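Local coordinates for protein peptide chain release factor RF2 (Thermus thermophilus, PDB 2IHR) that ends translation at UGA and UAA stop codons, directing release of the finished polypeptide from the ribosome through its GGQ hydrolysis motif, at residues T127-W132 with L189-F195; L137-T141 with V336-L341; T326-R330 with D343-G348; K114-I120 with G207-E213. The contacts are given in a common frame with arbitrary orientation. Residue numbers count along the deposited sequence, not the author numbering.

Contact 1 of 4, residues T127-W132 with L189-F195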
# COMPACT_ATOMS: atom_id res chain seq x y z
N THR A 127 -22.69 -15.99 4.67
CA THR A 127 -21.80 -16.20 5.79
C THR A 127 -20.39 -16.49 5.29
O THR A 127 -19.40 -16.10 5.93
CB THR A 127 -22.24 -17.37 6.66
OG1 THR A 127 -23.66 -17.32 6.80
CG2 THR A 127 -21.57 -17.28 8.05
N GLU A 128 -20.31 -17.20 4.15
CA GLU A 128 -19.03 -17.53 3.55
C GLU A 128 -18.22 -16.26 3.32
O GLU A 128 -17.01 -16.23 3.58
CB GLU A 128 -19.22 -18.24 2.21
CG GLU A 128 -18.87 -19.73 2.18
CD GLU A 128 -17.36 -20.05 2.31
OE1 GLU A 128 -16.88 -20.22 3.47
OE2 GLU A 128 -16.65 -20.13 1.27
N ALA A 129 -18.88 -15.20 2.86
CA ALA A 129 -18.15 -13.95 2.63
C ALA A 129 -17.61 -13.25 3.90
O ALA A 129 -16.62 -12.50 3.85
CB ALA A 129 -19.01 -12.98 1.80
N CYS A 130 -18.23 -13.47 5.04
CA CYS A 130 -17.78 -12.81 6.26
C CYS A 130 -16.53 -13.53 6.76
O CYS A 130 -15.59 -12.90 7.26
CB CYS A 130 -18.88 -12.83 7.36
SG CYS A 130 -20.46 -12.03 6.92
N ASP A 131 -16.54 -14.85 6.62
CA ASP A 131 -15.41 -15.66 7.04
C ASP A 131 -14.22 -15.27 6.15
O ASP A 131 -13.10 -15.03 6.65
CB ASP A 131 -15.80 -17.14 6.88
CG ASP A 131 -14.77 -18.11 7.48
OD1 ASP A 131 -14.19 -17.79 8.55
OD2 ASP A 131 -14.57 -19.20 6.88
N TRP A 132 -14.47 -15.17 4.84
CA TRP A 132 -13.45 -14.79 3.87
C TRP A 132 -12.83 -13.42 4.19
O TRP A 132 -11.63 -13.21 4.07
CB TRP A 132 -14.09 -14.78 2.47
CG TRP A 132 -13.19 -14.42 1.29
CD1 TRP A 132 -13.57 -13.72 0.18
CD2 TRP A 132 -11.79 -14.76 1.09
NE1 TRP A 132 -12.50 -13.59 -0.68
CE2 TRP A 132 -11.40 -14.22 -0.15
CE3 TRP A 132 -10.84 -15.47 1.85
CZ2 TRP A 132 -10.12 -14.35 -0.65
CZ3 TRP A 132 -9.54 -15.61 1.33
CH2 TRP A 132 -9.20 -15.05 0.11
N LEU A 189 -12.86 -16.01 -3.50
CA LEU A 189 -12.62 -17.26 -2.79
C LEU A 189 -13.48 -18.40 -3.30
O LEU A 189 -14.68 -18.30 -3.41
CB LEU A 189 -12.91 -17.07 -1.30
CG LEU A 189 -12.30 -18.03 -0.23
CD1 LEU A 189 -13.40 -18.84 0.39
CD2 LEU A 189 -11.22 -18.89 -0.78
N VAL A 190 -12.83 -19.51 -3.61
CA VAL A 190 -13.53 -20.69 -4.08
C VAL A 190 -13.13 -21.90 -3.25
O VAL A 190 -11.93 -22.21 -3.08
CB VAL A 190 -13.18 -20.97 -5.53
CG1 VAL A 190 -14.10 -22.02 -6.08
CG2 VAL A 190 -13.22 -19.68 -6.33
N ARG A 191 -14.15 -22.56 -2.70
CA ARG A 191 -13.98 -23.77 -1.88
C ARG A 191 -15.33 -24.15 -1.38
O ARG A 191 -16.30 -23.40 -1.53
CB ARG A 191 -13.11 -23.51 -0.64
CG ARG A 191 -13.80 -22.61 0.35
CD ARG A 191 -13.08 -22.49 1.68
NE ARG A 191 -13.90 -21.67 2.56
CZ ARG A 191 -13.52 -21.22 3.74
NH1 ARG A 191 -12.30 -21.51 4.20
NH2 ARG A 191 -14.37 -20.50 4.48
N PRO A 192 -15.43 -25.35 -0.80
CA PRO A 192 -16.73 -25.75 -0.26
C PRO A 192 -16.88 -25.06 1.14
O PRO A 192 -15.95 -25.03 1.96
CB PRO A 192 -16.64 -27.28 -0.21
CG PRO A 192 -15.11 -27.58 -0.21
CD PRO A 192 -14.60 -26.52 -1.17
N SER A 193 -18.06 -24.50 1.41
CA SER A 193 -18.30 -23.79 2.66
C SER A 193 -18.42 -24.61 3.93
O SER A 193 -19.13 -25.62 3.95
CB SER A 193 -19.58 -22.93 2.52
OG SER A 193 -19.96 -22.30 3.75
N PRO A 194 -17.72 -24.21 5.01
CA PRO A 194 -17.88 -25.02 6.22
C PRO A 194 -19.35 -24.92 6.67
O PRO A 194 -19.87 -25.84 7.27
CB PRO A 194 -16.93 -24.36 7.23
CG PRO A 194 -16.70 -22.94 6.69
CD PRO A 194 -16.69 -23.17 5.18
N PHE A 195 -20.00 -23.82 6.32
CA PHE A 195 -21.39 -23.57 6.68
C PHE A 195 -22.50 -24.31 5.90
O PHE A 195 -23.66 -24.27 6.31
CB PHE A 195 -21.62 -22.07 6.63
CG PHE A 195 -20.55 -21.31 7.34
CD1 PHE A 195 -20.24 -21.62 8.67
CD2 PHE A 195 -19.79 -20.36 6.67
CE1 PHE A 195 -19.18 -21.00 9.32
CE2 PHE A 195 -18.72 -19.72 7.32
CZ PHE A 195 -18.42 -20.05 8.65
O HOH W 1 -16.55 -19.28 -1.30
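A single guanidinium nitrogen, Arg191 NH2, sits 2.7 Å from each of two carboxylate oxygens, Glu128 OE1 and Asp131 OD2, drawing two acidic side chains of one helix onto one cation. The arginine leads into Ser193-Pro194-Phe195, the SPF tripeptide that in bacterial RF2 proteins reads the stop codon, so the network ties the codon-reading loop to the start of helix 127-145; no mRNA is bound here. Both oxygens approach near the guanidinium plane, while the bonds from Arg191 NE to Glu128 are long and weak. Phe195, at the exposed end, makes a CH-pi contact: Thr127 CG2 lies 4.0 Å from the ring centroid, over its face, and Asp131 CB borders the ring edge, 3.9 Å from Phe195 CE2. Ser193 OG fits against Glu128 CG at 3.2 Å. At the buried end the strand is still part of the central sheet, and Leu189 CB makes a CH-pi contact, 3.4 Å from the centroid of the five-membered ring of Trp132, whose NE1 is hydrogen-bonded to the carbonyl of His187. Water 1 also bridges the segments, donating to Glu128 OE2 at 2.7 Å and to Leu189 O at 3.0 Å.

Contact 2 of 4, residues L137-T141 with V336-L341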
# COMPACT_ATOMS: atom_id res chain seq x y z
N LEU A 137 -8.22 -10.35 6.46
CA LEU A 137 -7.77 -9.53 7.60
C LEU A 137 -6.58 -10.19 8.29
O LEU A 137 -5.61 -9.54 8.65
CB LEU A 137 -8.88 -9.38 8.66
CG LEU A 137 -8.96 -8.13 9.61
CD1 LEU A 137 -9.44 -8.57 10.98
CD2 LEU A 137 -7.66 -7.40 9.73
N ARG A 138 -6.68 -11.50 8.50
CA ARG A 138 -5.64 -12.28 9.11
C ARG A 138 -4.42 -12.28 8.14
O ARG A 138 -3.24 -12.17 8.55
CB ARG A 138 -6.18 -13.69 9.30
CG ARG A 138 -5.71 -14.43 10.54
CD ARG A 138 -6.89 -14.66 11.47
NE ARG A 138 -7.91 -15.48 10.83
CZ ARG A 138 -9.04 -15.87 11.39
NH1 ARG A 138 -9.34 -15.50 12.64
NH2 ARG A 138 -9.89 -16.62 10.70
N MET A 139 -4.72 -12.36 6.84
CA MET A 139 -3.65 -12.37 5.88
C MET A 139 -2.86 -11.09 5.97
O MET A 139 -1.64 -11.12 6.11
CB MET A 139 -4.18 -12.55 4.49
CG MET A 139 -3.15 -12.57 3.38
SD MET A 139 -3.91 -12.86 1.76
CE MET A 139 -4.46 -11.36 1.46
N TYR A 140 -3.54 -9.96 5.88
CA TYR A 140 -2.84 -8.68 5.95
C TYR A 140 -2.24 -8.41 7.34
O TYR A 140 -1.24 -7.73 7.48
CB TYR A 140 -3.80 -7.56 5.55
CG TYR A 140 -4.20 -7.63 4.10
CD1 TYR A 140 -3.24 -7.60 3.12
CD2 TYR A 140 -5.52 -7.80 3.71
CE1 TYR A 140 -3.56 -7.77 1.80
CE2 TYR A 140 -5.86 -7.95 2.37
CZ TYR A 140 -4.87 -7.94 1.41
OH TYR A 140 -5.16 -8.19 0.08
N THR A 141 -2.84 -8.96 8.38
CA THR A 141 -2.31 -8.74 9.70
C THR A 141 -1.03 -9.54 9.80
O THR A 141 -0.03 -9.05 10.28
CB THR A 141 -3.32 -9.16 10.78
OG1 THR A 141 -4.39 -8.21 10.81
CG2 THR A 141 -2.69 -9.14 12.12
N VAL A 336 0.42 -17.85 1.20
CA VAL A 336 -0.05 -16.54 0.75
C VAL A 336 -0.95 -16.10 1.88
O VAL A 336 -0.86 -14.96 2.40
CB VAL A 336 -0.94 -16.67 -0.56
CG1 VAL A 336 -1.82 -15.43 -0.73
CG2 VAL A 336 -0.10 -16.83 -1.77
N LEU A 337 -1.84 -17.02 2.25
CA LEU A 337 -2.82 -16.70 3.26
C LEU A 337 -2.29 -16.46 4.67
O LEU A 337 -3.02 -16.02 5.56
CB LEU A 337 -3.92 -17.78 3.24
CG LEU A 337 -5.06 -17.56 2.17
CD1 LEU A 337 -6.02 -18.69 2.21
CD2 LEU A 337 -5.82 -16.31 2.45
N ASP A 338 -1.00 -16.69 4.87
CA ASP A 338 -0.45 -16.51 6.17
C ASP A 338 0.52 -15.32 6.23
O ASP A 338 1.27 -15.14 7.19
CB ASP A 338 0.19 -17.85 6.51
CG ASP A 338 0.94 -17.83 7.80
OD1 ASP A 338 0.34 -17.68 8.90
OD2 ASP A 338 2.14 -17.98 7.67
N GLY A 339 0.50 -14.50 5.17
CA GLY A 339 1.31 -13.33 5.13
C GLY A 339 2.32 -13.24 4.01
O GLY A 339 2.70 -12.13 3.56
N ASP A 340 2.80 -14.37 3.54
CA ASP A 340 3.83 -14.30 2.51
C ASP A 340 3.29 -13.70 1.18
O ASP A 340 2.91 -14.44 0.25
CB ASP A 340 4.40 -15.70 2.35
CG ASP A 340 5.33 -15.86 1.16
OD1 ASP A 340 6.05 -14.87 0.80
OD2 ASP A 340 5.34 -17.01 0.60
N LEU A 341 3.30 -12.37 1.09
CA LEU A 341 2.79 -11.65 -0.08
C LEU A 341 3.75 -10.94 -1.03
O LEU A 341 3.36 -10.53 -2.15
CB LEU A 341 1.83 -10.58 0.39
CG LEU A 341 0.65 -10.99 1.23
CD1 LEU A 341 -0.16 -9.73 1.66
CD2 LEU A 341 -0.12 -12.02 0.47
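This is a buried, apolar helix-to-loop contact, in which the middle of helix 127-145 packs against the linker between the short helix 333-336 and the final helix 342-353. A Schellman motif ends the short helix: Gly339, with positive phi, is its C-prime residue, its N bonds back to Val336 O at 3.1 Å within a type I turn, and Asp340 N bonds to Asn335 O. With phi at 120°, a side chain here would collide with the carbonyl oxygen of Asp338, so the position suits glycine; Gly339 CA lies 3.8 Å from Met139 O. Met139 is the central side chain of the contact. Its extended side chain runs into the linker, and SD touches three aliphatic groups at nearly equal range: Leu337 CD2 at 4.0 Å, Val336 CG1 at 4.1 Å and Leu341 CD2 at 4.1 Å. Tyr314 of the sheet adds a further surface beside Met139 and Val336. At the polar rim Asp338 reaches out of the contact to salt bridges with Arg142 of the helix and Arg146 just beyond its end. Tyr140 points its OH to Glu183 for a hydrogen bond, and on the way its CE1 meets Leu341 CD1 at 3.9 Å.

Contact 3 of 4, residues T326-R330 with D343-G348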
# COMPACT_ATOMS: atom_id res chain seq x y z
N THR A 326 -1.59 -9.46 -12.96
CA THR A 326 -0.19 -9.77 -13.08
C THR A 326 0.02 -11.13 -13.73
O THR A 326 0.98 -11.37 -14.48
CB THR A 326 0.35 -9.72 -11.66
OG1 THR A 326 1.50 -8.86 -11.61
CG2 THR A 326 0.65 -11.10 -11.13
N GLY A 327 -0.89 -12.05 -13.48
CA GLY A 327 -0.71 -13.35 -14.09
C GLY A 327 0.02 -14.35 -13.19
O GLY A 327 -0.02 -15.56 -13.50
N LEU A 328 0.63 -13.87 -12.08
CA LEU A 328 1.40 -14.68 -11.12
C LEU A 328 0.57 -15.78 -10.52
O LEU A 328 -0.47 -15.52 -9.93
CB LEU A 328 1.89 -13.80 -9.99
CG LEU A 328 3.22 -14.00 -9.26
CD1 LEU A 328 3.21 -13.15 -8.03
CD2 LEU A 328 3.46 -15.39 -8.86
N MET A 329 1.01 -17.01 -10.68
CA MET A 329 0.24 -18.09 -10.08
C MET A 329 1.12 -18.82 -9.06
O MET A 329 2.26 -19.20 -9.36
CB MET A 329 -0.27 -19.05 -11.17
CG MET A 329 -0.09 -20.49 -10.82
SD MET A 329 -1.51 -21.42 -11.23
CE MET A 329 -0.81 -22.88 -11.90
N ARG A 330 0.58 -19.00 -7.86
CA ARG A 330 1.25 -19.67 -6.72
C ARG A 330 0.49 -20.93 -6.29
O ARG A 330 -0.73 -20.91 -6.17
CB ARG A 330 1.32 -18.71 -5.51
CG ARG A 330 2.36 -17.66 -5.67
CD ARG A 330 2.67 -16.97 -4.40
NE ARG A 330 3.07 -17.84 -3.29
CZ ARG A 330 3.45 -17.38 -2.10
NH1 ARG A 330 3.50 -16.08 -1.84
NH2 ARG A 330 3.74 -18.23 -1.14
N ASP A 343 5.95 -11.45 -3.36
CA ASP A 343 6.07 -11.68 -4.79
C ASP A 343 4.83 -11.27 -5.56
O ASP A 343 4.91 -10.95 -6.76
CB ASP A 343 6.47 -13.15 -5.06
CG ASP A 343 5.35 -14.17 -4.76
OD1 ASP A 343 4.47 -13.94 -3.89
OD2 ASP A 343 5.38 -15.25 -5.41
N LEU A 344 3.69 -11.26 -4.87
CA LEU A 344 2.44 -10.86 -5.48
C LEU A 344 2.41 -9.35 -5.54
O LEU A 344 1.85 -8.75 -6.46
CB LEU A 344 1.26 -11.41 -4.65
CG LEU A 344 0.85 -12.87 -4.97
CD1 LEU A 344 -0.03 -13.40 -3.86
CD2 LEU A 344 0.14 -12.93 -6.37
N ILE A 345 3.03 -8.72 -4.55
CA ILE A 345 3.09 -7.27 -4.51
C ILE A 345 4.01 -6.70 -5.59
O ILE A 345 3.54 -5.96 -6.47
CB ILE A 345 3.55 -6.81 -3.13
CG1 ILE A 345 2.44 -7.08 -2.10
CG2 ILE A 345 3.92 -5.30 -3.18
CD1 ILE A 345 2.90 -6.74 -0.65
N TRP A 346 5.31 -7.02 -5.56
CA TRP A 346 6.23 -6.51 -6.58
C TRP A 346 5.60 -6.63 -7.95
O TRP A 346 5.67 -5.72 -8.76
CB TRP A 346 7.53 -7.29 -6.61
CG TRP A 346 8.37 -7.01 -5.43
CD1 TRP A 346 8.90 -7.94 -4.54
CD2 TRP A 346 8.66 -5.72 -4.89
NE1 TRP A 346 9.48 -7.28 -3.48
CE2 TRP A 346 9.35 -5.93 -3.66
CE3 TRP A 346 8.40 -4.41 -5.32
CZ2 TRP A 346 9.77 -4.87 -2.85
CZ3 TRP A 346 8.82 -3.34 -4.50
CH2 TRP A 346 9.50 -3.59 -3.28
N ALA A 347 4.97 -7.75 -8.20
CA ALA A 347 4.37 -7.99 -9.49
C ALA A 347 3.24 -7.05 -9.75
O ALA A 347 3.01 -6.69 -10.88
CB ALA A 347 3.88 -9.44 -9.59
N GLY A 348 2.54 -6.66 -8.70
CA GLY A 348 1.42 -5.76 -8.87
C GLY A 348 1.93 -4.37 -9.13
O GLY A 348 1.39 -3.63 -9.99
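Leu328 lies across the first turns of helix 342-353, its CD1 wedged between Leu344 CD2 at 3.5 Å and Ala347 CB at 4.1 Å. The same methyl presses on the helix backbone, with Leu328 CD1 just 3.1 Å from Asp343 O, so the leucine meets the surface formed by Asp343, Leu344 and Ala347, neighbours on one side of a helix. Thr326 also meets Ala347: its OG1 is 2.7 Å from Ala347 O and 3.2 Å from Ala347 CB. Gly327, between these two, has phi 94°, which turns the chain so that both side chains come down on the helix. At the other end Arg330 NH1 forms a salt bridge to Asp343 OD1 at 3.1 Å, weak as a hydrogen bond because it is bent. The stronger partners of this guanidinium are Asp332 and Asp340, both through NH2, so Asp343 is one acid among three around it. Leu344 also touches Val336 of the preceding helix. The chain thus runs from a short strand through helix 333-336 into a C-terminal helix that packs back on the turn and the start of edge strand 329-330 of the mixed alpha/beta domain.

Contact 4 of 4, residues K114-I120 with G207-E213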
# COMPACT_ATOMS: atom_id res chain seq x y z
N LYS A 114 4.13 6.69 2.98
CA LYS A 114 3.20 6.78 4.09
C LYS A 114 2.58 5.50 4.63
O LYS A 114 2.51 4.48 3.95
CB LYS A 114 2.07 7.78 3.75
CG LYS A 114 2.25 9.19 4.36
CD LYS A 114 3.03 10.15 3.45
CE LYS A 114 3.28 11.51 4.11
NZ LYS A 114 3.57 12.60 3.12
N ASN A 115 2.13 5.56 5.88
CA ASN A 115 1.49 4.42 6.47
C ASN A 115 0.21 4.18 5.72
O ASN A 115 -0.22 5.02 4.94
CB ASN A 115 1.25 4.67 7.94
CG ASN A 115 2.54 4.81 8.68
OD1 ASN A 115 2.56 4.94 9.89
ND2 ASN A 115 3.65 4.79 7.94
N ALA A 116 -0.39 3.02 5.95
CA ALA A 116 -1.57 2.65 5.21
C ALA A 116 -2.85 2.40 5.99
O ALA A 116 -2.82 1.89 7.14
CB ALA A 116 -1.22 1.45 4.35
N ILE A 117 -3.96 2.79 5.37
CA ILE A 117 -5.31 2.59 5.91
C ILE A 117 -5.96 1.61 4.94
O ILE A 117 -6.28 1.97 3.79
CB ILE A 117 -6.13 3.88 5.89
CG1 ILE A 117 -5.41 4.96 6.70
CG2 ILE A 117 -7.55 3.58 6.44
CD1 ILE A 117 -5.93 6.37 6.44
N LEU A 118 -6.08 0.37 5.41
CA LEU A 118 -6.63 -0.75 4.64
C LEU A 118 -8.00 -1.12 5.22
O LEU A 118 -8.16 -1.26 6.46
CB LEU A 118 -5.65 -1.93 4.67
CG LEU A 118 -6.01 -3.28 4.00
CD1 LEU A 118 -4.78 -3.89 3.29
CD2 LEU A 118 -6.59 -4.23 5.05
N THR A 119 -8.99 -1.26 4.32
CA THR A 119 -10.37 -1.57 4.75
C THR A 119 -10.95 -2.77 4.01
O THR A 119 -10.83 -2.87 2.79
CB THR A 119 -11.33 -0.37 4.48
OG1 THR A 119 -10.69 0.87 4.83
CG2 THR A 119 -12.62 -0.52 5.27
N ILE A 120 -11.63 -3.64 4.74
CA ILE A 120 -12.23 -4.87 4.19
C ILE A 120 -13.71 -4.99 4.49
O ILE A 120 -14.14 -4.80 5.62
CB ILE A 120 -11.54 -6.12 4.78
CG1 ILE A 120 -10.06 -6.15 4.34
CG2 ILE A 120 -12.21 -7.41 4.28
CD1 ILE A 120 -9.12 -6.69 5.36
N GLY A 207 -14.10 -7.05 -0.84
CA GLY A 207 -13.30 -6.04 -1.52
C GLY A 207 -12.33 -5.44 -0.50
O GLY A 207 -12.67 -5.35 0.69
N VAL A 208 -11.14 -5.02 -0.97
CA VAL A 208 -10.10 -4.45 -0.10
C VAL A 208 -9.72 -3.07 -0.59
O VAL A 208 -9.48 -2.90 -1.78
CB VAL A 208 -8.78 -5.35 -0.13
CG1 VAL A 208 -7.63 -4.68 0.58
CG2 VAL A 208 -9.04 -6.71 0.54
N GLU A 209 -9.70 -2.08 0.32
CA GLU A 209 -9.28 -0.72 -0.02
C GLU A 209 -8.08 -0.29 0.80
O GLU A 209 -7.95 -0.68 1.98
CB GLU A 209 -10.38 0.32 0.19
CG GLU A 209 -10.76 1.07 -1.11
CD GLU A 209 -9.57 1.65 -1.92
OE1 GLU A 209 -9.75 1.93 -3.12
OE2 GLU A 209 -8.46 1.84 -1.37
N VAL A 210 -7.25 0.52 0.15
CA VAL A 210 -6.03 1.06 0.71
C VAL A 210 -5.83 2.49 0.18
O VAL A 210 -5.81 2.71 -1.03
CB VAL A 210 -4.78 0.23 0.28
CG1 VAL A 210 -3.57 0.50 1.22
CG2 VAL A 210 -5.13 -1.23 0.27
N ILE A 211 -5.69 3.45 1.10
CA ILE A 211 -5.42 4.87 0.78
C ILE A 211 -4.30 5.28 1.76
O ILE A 211 -4.10 4.66 2.79
CB ILE A 211 -6.65 5.71 1.05
CG1 ILE A 211 -6.88 5.76 2.57
CG2 ILE A 211 -7.85 5.19 0.23
CD1 ILE A 211 -8.12 6.45 2.98
N PRO A 212 -3.55 6.35 1.46
CA PRO A 212 -2.51 6.63 2.47
C PRO A 212 -2.83 7.62 3.59
O PRO A 212 -3.55 8.60 3.35
CB PRO A 212 -1.34 7.14 1.63
CG PRO A 212 -2.04 7.93 0.56
CD PRO A 212 -3.29 7.07 0.20
N GLU A 213 -2.29 7.34 4.79
CA GLU A 213 -2.43 8.25 5.94
C GLU A 213 -1.32 9.30 5.76
O GLU A 213 -0.15 9.09 6.12
CB GLU A 213 -2.21 7.57 7.29
CG GLU A 213 -1.46 8.49 8.27
CD GLU A 213 -1.46 8.00 9.71
OE1 GLU A 213 -0.44 7.41 10.16
OE2 GLU A 213 -2.51 8.22 10.37
O HOH W 2 -8.90 1.77 3.28
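Leu118 is at the apolar centre, its CD1 4.0 Å from both Val208 CG1 and Val210 CG2, where two central strands of the eight-stranded mixed sheet run antiparallel at 163°. Ala116, Ile120 and Pro212 share this face; Ala116 CB meets Val210 CG1 and Ile120 CG1 meets Val208 CG2, each at 4.0 Å, and Tyr140 of helix 127-145 and helix 176-180 bury it. Leu118 and Val210 form a non-hydrogen-bonded pair with CA atoms only 4.4 Å apart. The other face carries Ile117 and Ile211, where Ile117 CB lies 3.9 Å from Ile211 CG1, beneath helix 268-294, so the sheet is sandwiched between helices here. Between the faces, the backbone ladder joins the strands: Ile117 N to Ile211 O at 3.2 Å is answered by Ile211 N to Ile117 O at 3.1 Å, and Thr119 N to Glu209 O at 2.6 Å by Glu209 N to Thr119 O at 2.8 Å. Toward the polar end, Glu213 N bonds to Asn115 O at 3.1 Å. Lys114 NZ forms a salt bridge with Asp215 OD1. On the Thr119 side, water 2 donates to Ile117 O at 2.7 Å and lies 2.5 Å from Thr119 OG1.

Helix 127-145 joins contacts 1 and 2, whose centres lie about 17 Å apart: Trp132 CZ3 packs on Leu337 CD2 at 3.9 Å. Contact 2 touches contact 4, Tyr140 CG to Leu118 CD1 at 3.9 Å, and meets contact 3 through a salt bridge, Asp340 OD2 to Arg330 NH2 at 2.7 Å. Contacts 1 and 3 remain separate, centres about 24 Å apart, as do contacts 3 and 4, about 19 Å. Contact 4 lies within the sheet that contacts 1 and 3 also reach, and contact 2 packs on it through Tyr140. The codon-reading tripeptide sits at contact 1; contact 4, about 23 Å away centre to centre, backs onto helix 268-294 of the part that carries the GGQ glutamine, Gln240.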